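PDB 1TYJ: cellulosomal scaffoldin from Bacteroides cellulosolvens, which probably serves in the bacterial cellulosome as a dockerin-binding type-II cohesin module, a beta sandwich through which dockerin-bearing proteins dock onto the scaffold. Local coordinates for residues A[67-76]-A[88-98]; A[138-146]-A[153-163]. All coordinates share one frame; numbering follows the deposited sequence.

Interaction 1: residues A[67-76]-A[88-98]; sequences LQGRFNATDM and FGRLYMNLSAY. With EDO (1,2-ethanediol), chain E.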
# COMPACT_ATOMS: atom_id res chain seq x y z
N LEU A 67 -7.42 -4.01 -9.56
CA LEU A 67 -6.56 -3.33 -10.55
C LEU A 67 -5.83 -4.33 -11.45
O LEU A 67 -4.73 -4.09 -11.95
CB LEU A 67 -5.61 -2.34 -9.86
CG LEU A 67 -6.33 -1.30 -8.98
CD1 LEU A 67 -5.29 -0.39 -8.29
CD2 LEU A 67 -7.35 -0.49 -9.80
N GLN A 68 -6.48 -5.48 -11.67
CA GLN A 68 -5.87 -6.56 -12.47
C GLN A 68 -6.62 -6.79 -13.78
O GLN A 68 -6.20 -7.63 -14.56
CB GLN A 68 -5.76 -7.87 -11.66
CG GLN A 68 -4.81 -7.70 -10.46
CD GLN A 68 -3.37 -7.32 -10.85
OE1 GLN A 68 -2.75 -6.41 -10.26
NE2 GLN A 68 -2.81 -8.04 -11.83
N GLY A 69 -7.66 -6.00 -14.02
CA GLY A 69 -8.38 -6.02 -15.30
C GLY A 69 -7.54 -5.48 -16.46
O GLY A 69 -6.56 -4.74 -16.26
N ARG A 70 -7.97 -5.82 -17.69
CA ARG A 70 -7.22 -5.47 -18.88
C ARG A 70 -7.63 -4.08 -19.34
O ARG A 70 -8.23 -3.93 -20.44
CB ARG A 70 -7.53 -6.47 -20.03
CG ARG A 70 -7.03 -7.89 -19.84
CD ARG A 70 -5.68 -8.09 -20.49
NE ARG A 70 -4.60 -7.67 -19.59
CZ ARG A 70 -3.37 -8.17 -19.59
NH1 ARG A 70 -3.04 -9.14 -20.44
NH2 ARG A 70 -2.47 -7.71 -18.72
N PHE A 71 -7.37 -3.07 -18.51
CA PHE A 71 -7.75 -1.70 -18.83
C PHE A 71 -6.53 -0.78 -18.79
O PHE A 71 -6.60 0.37 -18.32
CB PHE A 71 -8.88 -1.19 -17.90
CG PHE A 71 -9.98 -2.23 -17.66
CD1 PHE A 71 -10.25 -2.68 -16.37
CD2 PHE A 71 -10.71 -2.74 -18.71
CE1 PHE A 71 -11.24 -3.65 -16.15
CE2 PHE A 71 -11.71 -3.71 -18.50
CZ PHE A 71 -11.96 -4.17 -17.23
N ASN A 72 -5.40 -1.30 -19.28
CA ASN A 72 -4.15 -0.55 -19.39
C ASN A 72 -3.72 0.00 -18.05
O ASN A 72 -3.59 1.21 -17.87
CB ASN A 72 -4.27 0.55 -20.46
CG ASN A 72 -4.53 -0.02 -21.85
OD1 ASN A 72 -5.67 -0.02 -22.33
ND2 ASN A 72 -3.49 -0.52 -22.48
N ALA A 73 -3.53 -0.88 -17.07
CA ALA A 73 -3.04 -0.46 -15.74
C ALA A 73 -1.61 0.02 -15.86
O ALA A 73 -0.82 -0.45 -16.74
CB ALA A 73 -3.14 -1.58 -14.73
N THR A 74 -1.28 1.02 -15.04
CA THR A 74 0.09 1.53 -15.03
C THR A 74 0.53 1.64 -13.56
O THR A 74 -0.26 2.01 -12.72
CB THR A 74 0.19 2.85 -15.79
OG1 THR A 74 1.56 3.20 -15.95
CG2 THR A 74 -0.52 3.99 -15.06
N ASP A 75 1.79 1.31 -13.29
CA ASP A 75 2.38 1.29 -11.95
C ASP A 75 3.36 2.47 -11.82
O ASP A 75 3.94 2.93 -12.81
CB ASP A 75 3.26 0.03 -11.75
CG ASP A 75 2.47 -1.24 -11.61
OD1 ASP A 75 1.25 -1.20 -11.41
OD2 ASP A 75 3.12 -2.30 -11.71
N MET A 76 3.56 2.94 -10.59
CA MET A 76 4.56 3.94 -10.23
C MET A 76 5.18 3.46 -8.93
O MET A 76 4.46 3.03 -8.05
CB MET A 76 3.90 5.34 -10.05
CG MET A 76 3.74 5.83 -8.61
SD MET A 76 5.30 6.43 -7.83
CE MET A 76 4.50 7.51 -6.65
N PHE A 88 4.19 4.68 -3.96
CA PHE A 88 3.88 3.89 -5.14
C PHE A 88 2.41 3.97 -5.44
O PHE A 88 1.60 4.42 -4.61
CB PHE A 88 4.30 2.41 -4.92
CG PHE A 88 3.63 1.76 -3.70
CD1 PHE A 88 2.46 0.97 -3.87
CD2 PHE A 88 4.16 1.94 -2.41
CE1 PHE A 88 1.84 0.37 -2.77
CE2 PHE A 88 3.52 1.37 -1.30
CZ PHE A 88 2.37 0.57 -1.47
N GLY A 89 2.03 3.51 -6.61
CA GLY A 89 0.61 3.58 -6.96
C GLY A 89 0.36 2.71 -8.18
O GLY A 89 1.31 2.28 -8.87
N ARG A 90 -0.92 2.51 -8.47
CA ARG A 90 -1.33 1.77 -9.65
C ARG A 90 -2.71 2.27 -10.06
O ARG A 90 -3.56 2.55 -9.20
CB ARG A 90 -1.37 0.26 -9.36
CG ARG A 90 -1.83 -0.59 -10.58
CD ARG A 90 -1.57 -2.07 -10.28
NE ARG A 90 -2.18 -2.96 -11.27
CZ ARG A 90 -1.51 -3.46 -12.32
NH1 ARG A 90 -0.22 -3.14 -12.52
NH2 ARG A 90 -2.13 -4.30 -13.16
N LEU A 91 -2.90 2.43 -11.35
CA LEU A 91 -4.20 2.93 -11.84
C LEU A 91 -4.54 2.39 -13.22
O LEU A 91 -3.65 2.03 -13.99
CB LEU A 91 -4.23 4.45 -11.84
CG LEU A 91 -3.20 5.12 -12.71
CD1 LEU A 91 -3.65 5.35 -14.14
CD2 LEU A 91 -2.84 6.46 -12.04
N TYR A 92 -5.83 2.32 -13.49
CA TYR A 92 -6.26 1.95 -14.82
C TYR A 92 -6.22 3.20 -15.68
O TYR A 92 -6.85 4.22 -15.34
CB TYR A 92 -7.68 1.47 -14.76
CG TYR A 92 -7.94 0.09 -14.21
CD1 TYR A 92 -9.03 -0.12 -13.38
CD2 TYR A 92 -7.10 -0.98 -14.53
CE1 TYR A 92 -9.34 -1.44 -12.91
CE2 TYR A 92 -7.38 -2.31 -14.06
CZ TYR A 92 -8.50 -2.49 -13.23
OH TYR A 92 -8.86 -3.72 -12.74
N MET A 93 -5.52 3.14 -16.81
CA MET A 93 -5.50 4.33 -17.72
C MET A 93 -6.71 4.32 -18.67
O MET A 93 -7.23 5.38 -19.03
CB MET A 93 -4.20 4.40 -18.51
CG MET A 93 -2.96 4.58 -17.65
SD MET A 93 -1.46 4.87 -18.65
CE MET A 93 -1.25 3.25 -19.32
N ASN A 94 -7.13 3.12 -19.09
CA ASN A 94 -8.24 3.01 -20.04
C ASN A 94 -9.55 2.95 -19.25
O ASN A 94 -10.16 1.91 -19.07
CB ASN A 94 -8.07 1.80 -20.95
CG ASN A 94 -8.96 1.89 -22.17
OD1 ASN A 94 -10.02 2.53 -22.14
ND2 ASN A 94 -8.51 1.28 -23.26
N LEU A 95 -9.96 4.10 -18.72
CA LEU A 95 -11.17 4.16 -17.90
C LEU A 95 -12.42 3.85 -18.71
O LEU A 95 -13.40 3.29 -18.17
CB LEU A 95 -11.32 5.51 -17.23
CG LEU A 95 -10.25 5.88 -16.20
CD1 LEU A 95 -10.52 7.32 -15.63
CD2 LEU A 95 -10.07 4.80 -15.09
N SER A 96 -12.41 4.21 -20.00
CA SER A 96 -13.59 3.94 -20.83
C SER A 96 -13.78 2.42 -20.94
O SER A 96 -14.92 1.92 -20.82
CB SER A 96 -13.48 4.61 -22.21
OG SER A 96 -12.61 3.90 -23.04
N ALA A 97 -12.69 1.67 -21.13
CA ALA A 97 -12.82 0.20 -21.23
C ALA A 97 -13.27 -0.40 -19.90
O ALA A 97 -14.09 -1.33 -19.85
CB ALA A 97 -11.53 -0.45 -21.70
N TYR A 98 -12.75 0.15 -18.81
CA TYR A 98 -13.12 -0.24 -17.46
C TYR A 98 -14.62 -0.01 -17.22
O TYR A 98 -15.33 -0.90 -16.77
CB TYR A 98 -12.24 0.52 -16.44
CG TYR A 98 -12.50 0.22 -14.97
CD1 TYR A 98 -13.01 -1.05 -14.55
CD2 TYR A 98 -12.22 1.19 -13.99
CE1 TYR A 98 -13.27 -1.30 -13.23
CE2 TYR A 98 -12.43 0.94 -12.66
CZ TYR A 98 -12.95 -0.33 -12.28
OH TYR A 98 -13.19 -0.53 -10.95
C1 EDO E . -3.47 -4.59 -19.90
O1 EDO E . -4.60 -3.91 -20.42
C2 EDO E . -2.80 -3.71 -18.89
O2 EDO E . -3.46 -3.73 -17.61

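Interaction 2: residues A[138-146]-A[153-163]; sequences NNAVDGTML and MYSSSAYKVVQ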
# COMPACT_ATOMS: atom_id res chain seq x y z
N ASN A 138 -0.83 16.23 -3.70
CA ASN A 138 -1.75 17.29 -3.25
C ASN A 138 -3.17 16.81 -3.00
O ASN A 138 -3.73 16.01 -3.76
CB ASN A 138 -1.73 18.52 -4.15
CG ASN A 138 -0.86 19.65 -3.57
OD1 ASN A 138 0.38 19.59 -3.59
ND2 ASN A 138 -1.52 20.69 -3.03
N ASN A 139 -3.75 17.31 -1.91
CA ASN A 139 -5.09 16.91 -1.50
C ASN A 139 -5.12 15.46 -1.01
O ASN A 139 -6.20 14.85 -1.00
CB ASN A 139 -6.13 17.02 -2.64
CG ASN A 139 -5.95 18.24 -3.53
OD1 ASN A 139 -6.37 19.34 -3.17
ND2 ASN A 139 -5.38 18.04 -4.74
N ALA A 140 -3.96 14.88 -0.65
CA ALA A 140 -3.97 13.50 -0.16
C ALA A 140 -4.77 13.40 1.12
O ALA A 140 -4.93 14.39 1.85
CB ALA A 140 -2.57 12.96 0.04
N VAL A 141 -5.28 12.21 1.40
CA VAL A 141 -5.94 11.91 2.66
C VAL A 141 -5.06 10.97 3.46
O VAL A 141 -4.95 9.77 3.14
CB VAL A 141 -7.33 11.30 2.45
CG1 VAL A 141 -8.03 11.04 3.80
CG2 VAL A 141 -8.18 12.21 1.54
N ASP A 142 -4.39 11.51 4.48
CA ASP A 142 -3.49 10.70 5.32
C ASP A 142 -2.55 9.83 4.47
O ASP A 142 -2.41 8.62 4.70
CB ASP A 142 -4.30 9.84 6.30
CG ASP A 142 -5.03 10.69 7.36
OD1 ASP A 142 -4.71 11.90 7.45
OD2 ASP A 142 -5.93 10.15 8.04
N GLY A 143 -1.88 10.47 3.50
CA GLY A 143 -0.90 9.76 2.67
C GLY A 143 -1.51 8.85 1.62
O GLY A 143 -0.83 7.93 1.13
N THR A 144 -2.78 9.06 1.28
CA THR A 144 -3.41 8.22 0.23
C THR A 144 -4.16 9.09 -0.79
O THR A 144 -4.70 10.15 -0.44
CB THR A 144 -4.43 7.22 0.86
OG1 THR A 144 -5.60 7.92 1.34
CG2 THR A 144 -3.78 6.41 2.00
N MET A 145 -4.25 8.62 -2.02
CA MET A 145 -5.11 9.23 -3.02
C MET A 145 -5.87 8.07 -3.63
O MET A 145 -5.26 7.05 -3.98
CB MET A 145 -4.29 9.96 -4.10
CG MET A 145 -3.41 11.05 -3.52
SD MET A 145 -2.31 11.71 -4.78
CE MET A 145 -3.31 13.01 -5.38
N LEU A 146 -7.19 8.22 -3.77
CA LEU A 146 -8.03 7.22 -4.39
C LEU A 146 -8.86 7.86 -5.48
O LEU A 146 -9.35 8.99 -5.30
CB LEU A 146 -8.97 6.58 -3.36
CG LEU A 146 -8.35 5.89 -2.13
CD1 LEU A 146 -9.51 5.36 -1.23
CD2 LEU A 146 -7.42 4.70 -2.55
N MET A 153 -11.41 12.32 -7.85
CA MET A 153 -10.57 12.01 -6.70
C MET A 153 -11.39 12.09 -5.40
O MET A 153 -12.05 13.11 -5.12
CB MET A 153 -9.40 13.01 -6.63
CG MET A 153 -8.37 12.69 -5.55
SD MET A 153 -6.95 13.81 -5.70
CE MET A 153 -7.63 15.22 -4.90
N TYR A 154 -11.36 11.03 -4.59
CA TYR A 154 -12.11 11.06 -3.33
C TYR A 154 -11.53 12.02 -2.27
O TYR A 154 -10.31 12.14 -2.16
CB TYR A 154 -12.25 9.63 -2.77
CG TYR A 154 -13.24 8.84 -3.56
CD1 TYR A 154 -12.84 7.71 -4.28
CD2 TYR A 154 -14.60 9.21 -3.60
CE1 TYR A 154 -13.77 6.98 -5.02
CE2 TYR A 154 -15.52 8.50 -4.32
CZ TYR A 154 -15.13 7.37 -5.01
OH TYR A 154 -16.11 6.72 -5.72
N SER A 155 -12.40 12.68 -1.49
CA SER A 155 -11.95 13.55 -0.38
C SER A 155 -11.94 12.84 0.98
O SER A 155 -12.43 11.70 1.10
CB SER A 155 -12.87 14.76 -0.25
OG SER A 155 -14.11 14.31 0.21
N SER A 156 -11.44 13.55 1.99
CA SER A 156 -11.35 13.02 3.36
C SER A 156 -12.71 12.78 3.98
O SER A 156 -12.82 12.06 4.98
CB SER A 156 -10.55 13.96 4.24
OG SER A 156 -11.26 15.19 4.33
N SER A 157 -13.74 13.37 3.40
CA SER A 157 -15.07 13.15 3.92
C SER A 157 -15.70 11.90 3.31
O SER A 157 -16.72 11.41 3.81
CB SER A 157 -15.92 14.40 3.70
OG SER A 157 -16.26 14.53 2.35
N ALA A 158 -15.07 11.33 2.29
CA ALA A 158 -15.61 10.15 1.58
C ALA A 158 -15.05 8.83 2.12
O ALA A 158 -15.67 7.74 1.94
CB ALA A 158 -15.32 10.25 0.12
N TYR A 159 -13.85 8.91 2.69
CA TYR A 159 -13.20 7.72 3.23
C TYR A 159 -12.22 8.04 4.32
O TYR A 159 -11.79 9.20 4.51
CB TYR A 159 -12.53 6.87 2.12
CG TYR A 159 -11.26 7.44 1.59
CD1 TYR A 159 -10.02 6.95 2.01
CD2 TYR A 159 -11.29 8.46 0.63
CE1 TYR A 159 -8.85 7.46 1.48
CE2 TYR A 159 -10.11 9.00 0.09
CZ TYR A 159 -8.90 8.50 0.52
OH TYR A 159 -7.75 9.01 0.01
N LYS A 160 -11.88 7.00 5.06
CA LYS A 160 -10.93 7.12 6.16
C LYS A 160 -9.77 6.16 5.94
O LYS A 160 -9.92 5.15 5.26
CB LYS A 160 -11.59 6.77 7.48
CG LYS A 160 -11.98 5.31 7.63
CD LYS A 160 -12.53 5.02 9.02
CE LYS A 160 -13.75 4.07 8.99
NZ LYS A 160 -13.40 2.63 8.98
N VAL A 161 -8.63 6.48 6.51
CA VAL A 161 -7.47 5.59 6.43
C VAL A 161 -7.27 4.96 7.80
O VAL A 161 -7.01 5.66 8.78
CB VAL A 161 -6.20 6.39 5.98
CG1 VAL A 161 -4.92 5.53 6.02
CG2 VAL A 161 -6.43 7.01 4.61
N VAL A 162 -7.40 3.64 7.87
CA VAL A 162 -7.18 2.93 9.13
C VAL A 162 -5.72 2.54 9.21
O VAL A 162 -5.23 1.76 8.41
CB VAL A 162 -8.07 1.70 9.26
CG1 VAL A 162 -7.89 1.03 10.68
CG2 VAL A 162 -9.56 2.10 9.01
N GLN A 163 -5.00 3.12 10.17
CA GLN A 163 -3.53 2.93 10.23
C GLN A 163 -3.18 1.49 10.60
O GLN A 163 -3.90 0.87 11.39
CB GLN A 163 -2.93 3.93 11.26
CG GLN A 163 -3.01 5.42 10.84
CD GLN A 163 -2.14 5.75 9.61
OE1 GLN A 163 -1.17 5.02 9.29
NE2 GLN A 163 -2.48 6.84 8.93
O HOH W 1 -8.88 14.52 -1.61
O HOH W 2 -5.30 7.83 9.39
O HOH W 3 -8.40 9.18 7.60
O HOH W 4 -7.95 10.68 -2.30

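Interaction 1: residues A[67-76]-A[88-98]
Arg90 leaves its strand opposite Asp75, a non-hydrogen-bonded pair, and crosses its carboxylate obliquely on the way to the loop at 67-69. CG is anti to the backbone N (chi1 179°), and the chain, extended to NE, carries the guanidinium across the neighbouring strand. Arg90 CB, CG and CD all run past Asp75 OD1, CD also grazing Leu67 CB. NE and NH2 grip one atom side-on: Leu67 O lies in the guanidinium plane, 2.9 Å from Arg90 NE and equally far from NH2. NH1 makes a salt bridge to Asp75 OD1 at 2.7 Å, from the syn side but well out of the carboxylate plane, the two flat groups turned 54° apart. Ala73 CB lies over one guanidinium face and Gln68 OE1 over the opposite one; Tyr63 adds a cation-pi contact and also bonds Asp75 OD2.

Tyr92, next along that side of the hairpin, is sandwiched. Leu67 CD2 sits over one ring face, 3.8 Å from Tyr92 CE1, while Phe71 brings its edge to the other in a T-shaped stack, planes at 81°. Tyr92 OH accepts from Gly69 N at 2.9 Å and is hydrogen-bonded to Glu105 OE2. Phe71 lies flat against the start of helix 95-98, with Tyr98 CA centred over its face. Asn94 caps that helix, its OD1 accepting from Ala97 N.

Backbone bonds of the antiparallel hairpin, such as Thr74 N to Leu91 O at 2.8 Å, fix the register. The three guanidinium bonds, nearly in its plane, hold the rotation of Arg90, and Asp75 probably balances its charge in this buried place.

Interaction 2: residues A[138-146]-A[153-163]
Thr144 OG1 is gripped by two groups: Tyr159 OH meets it at 2.8 Å across the contact, with OG1 at the edge of the tyrosine ring, and OG1 itself donates to Val141 O at 2.7 Å, in the carbonyl plane. Its chi1 of 71° places OG1 between the backbone N and the carbonyl carbon, where it can face both. Val141 O also takes Thr144 N at 2.9 Å, and with Val141 N bonded to Thr144 O the turn 141-144 is closed by paired backbone bonds plus a side-chain one.

Leu146 CD1 stands over the centre of one face of Tyr159, 3.5 Å from Tyr159 CE1, in a CH-pi contact only 12° off the normal; Val141 CG1 lies more loosely over the other, toward the phenol end, and Val141 CB comes up against the phenol oxygen. Val161 CG2 meets Thr144 CG2 tip to tip. Val3 of strand 2-7 packs on both Tyr159 and Leu146, and Phe131 on Thr144 and Val161, so this cluster sits where the two sheets of the sandwich come together.

Farther along, Tyr154 N donates to Leu146 O at 3.0 Å, and Met153 bends at its end to lay CE across Asn139 CB. Four waters add further links: one joins Leu146 N, Tyr154 O and Tyr159 OH, another links Asn139 O to Tyr154 O, and two clamp Asp142 OD2 to the backbone of Val161. One of these last also takes Gln163 NE2, whose amide is held by Phe131 N donating to Gln163 OE1.

Only one direct backbone bond crosses this contact. Side-chain packing, the hydroxyl pair and waters therefore carry it: one water satisfies Leu146 N beside the buried ring, while those at Asp142 lie among exposed residues.

Both contacts reach the same sheet, that of strands 30-38, 73-77, 85-92 and 144-148, but lie about 19 Å apart between centres and do not touch. Interaction 1 is a regular hairpin extended by a loop and a helix start; interaction 2 brings a short strand over a tight turn, and its strand 160-161 pairs with strand 2-7 of the other sheet. The buried centres are Leu67, Arg90 and Tyr92 in the first, Val141, Thr144, Leu146 and Tyr159 in the second; exposed margins include Asn72 and Met93, and Asn139, Asp142 and Gln163. Interaction 1 relies on direct backbone bonds and a charged pair, whereas interaction 2 has hydroxyls, aliphatic packing and bridging waters.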